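Local coordinates for Lmo0740 protein (Listeria monocytogenes, PDB 4RFA) that probably regulates transcription as a Crp-family activator, pairing a cyclic nucleotide-binding-like domain with a DNA-binding domain in a two-fold dimer, at the interface of chains A and B. Sequence-based numbering; all coordinates share one arbitrary frame. Chains: chain A/B, Lmo0740 protein.

The interface of chains A and B. Residues chain A 84-85, 87-89; chain B 126, 129-130, 133-134.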
# COMPACT_ATOMS: atom_id res chain seq x y z
N ILE A 84 10.04 -0.92 5.81
CA ILE A 84 10.40 -0.32 4.49
C ILE A 84 10.04 1.16 4.51
O ILE A 84 10.72 1.99 3.90
CB ILE A 84 9.71 -0.97 3.28
CG1 ILE A 84 9.90 -2.49 3.27
CG2 ILE A 84 10.24 -0.33 1.98
CD1 ILE A 84 11.16 -3.01 2.67
N ASP A 85 8.99 1.47 5.24
CA ASP A 85 8.55 2.85 5.50
C ASP A 85 9.64 3.77 5.96
O ASP A 85 9.62 4.97 5.66
CB ASP A 85 7.44 2.84 6.55
CG ASP A 85 6.16 2.21 6.05
OD1 ASP A 85 5.97 2.13 4.81
OD2 ASP A 85 5.33 1.81 6.88
N PHE A 87 12.56 4.03 4.91
CA PHE A 87 13.34 4.52 3.81
C PHE A 87 12.64 5.64 3.07
O PHE A 87 13.22 6.26 2.21
CB PHE A 87 13.65 3.37 2.85
CG PHE A 87 14.62 2.39 3.43
CD1 PHE A 87 14.19 1.45 4.34
CD2 PHE A 87 15.97 2.48 3.12
CE1 PHE A 87 15.09 0.57 4.92
CE2 PHE A 87 16.87 1.60 3.69
CZ PHE A 87 16.43 0.64 4.58
N SER A 88 11.41 5.91 3.42
CA SER A 88 10.61 6.84 2.63
C SER A 88 11.03 8.26 2.89
O SER A 88 11.27 8.63 4.03
CB SER A 88 9.15 6.77 3.01
OG SER A 88 8.95 7.53 4.19
N SER A 89 11.04 9.06 1.83
CA SER A 89 11.34 10.48 1.90
C SER A 89 10.32 11.32 2.69
O SER A 89 10.61 12.46 3.01
CB SER A 89 11.46 11.02 0.48
OG SER A 89 10.20 11.01 -0.15
N ASP B 126 18.98 1.81 -2.40
CA ASP B 126 18.27 2.82 -1.65
C ASP B 126 17.23 3.40 -2.52
O ASP B 126 16.12 3.66 -2.04
CB ASP B 126 19.18 3.94 -1.16
CG ASP B 126 20.09 3.47 -0.07
OD1 ASP B 126 19.82 2.39 0.49
OD2 ASP B 126 21.05 4.20 0.27
N LEU B 129 14.13 0.83 -2.78
CA LEU B 129 13.52 0.80 -1.46
C LEU B 129 12.81 2.08 -1.13
O LEU B 129 11.70 2.05 -0.63
CB LEU B 129 14.60 0.61 -0.40
CG LEU B 129 15.18 -0.79 -0.29
CD1 LEU B 129 16.14 -0.79 0.89
CD2 LEU B 129 14.08 -1.83 -0.11
N THR B 130 13.45 3.20 -1.43
CA THR B 130 12.86 4.52 -1.21
C THR B 130 11.66 4.75 -2.06
O THR B 130 10.69 5.28 -1.57
CB THR B 130 13.89 5.64 -1.43
OG1 THR B 130 14.89 5.54 -0.40
CG2 THR B 130 13.24 7.02 -1.36
N ALA B 133 8.94 2.56 -0.48
CA ALA B 133 8.60 3.25 0.79
C ALA B 133 7.66 4.39 0.56
O ALA B 133 6.67 4.52 1.25
CB ALA B 133 9.87 3.74 1.47
N ASP B 134 7.92 5.20 -0.47
CA ASP B 134 7.00 6.33 -0.73
C ASP B 134 5.63 5.87 -1.22
O ASP B 134 4.65 6.52 -0.94
CB ASP B 134 7.61 7.31 -1.72
CG ASP B 134 8.79 8.06 -1.14
OD1 ASP B 134 8.90 8.12 0.10
OD2 ASP B 134 9.60 8.61 -1.91
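The long helix that dimerises regulators of the Crp family, here helix 126-143 of chain B, lies against the 3-10 turn 84-87 of the partner's cyclic nucleotide-binding-like domain and the loop that follows it. It illustrates how one helix face can grip a turn by interleaving apolar packing with polar bonds; two-fold symmetry repeats the arrangement. In the apolar packing, B:Leu129 runs alongside A:Phe87, both pointing the same way, and lays its CD1 methyl over one face of the ring, 3.9 Å from the centroid and offset toward the rim. A:Phe87, with CG anti to the carbonyl carbon (chi1 -70°), has 78 Å² of its surface hidden by chain B, the largest share among the residues described. A:Ile84 crosses B:Leu129 at about a right angle, and its CG2 branch, anti to the backbone N, rests 3.8 Å from the carbonyl O of B:Leu129. One helical turn on, the small B:Ala133 lets the loop come close: its CB lies 3.4 Å from A:Ser88 CA. B:Thr130, the residue after B:Leu129, donates through OG1 to the backbone O of A:Phe87 over 3.2 Å, from above the carbonyl plane. B:Thr130 OG1 also donates to B:Asp126 O, on its own helix, at 2.8 Å; its one hydrogen is probably shared or alternates between the two carbonyls. B:Asp134 presents its carboxylate to the loop, where A:Ser89 OG donates to OD2 at 3.0 Å, 34° out of the carboxylate plane. The backbone N of A:Ser89 adds a weak, bent bond to OD1. Behind this loop, A:Ser88 OG turns back to A:Asp85 O at 3.0 Å, nearly along the C=O axis, tying the loop to the 3-10 turn.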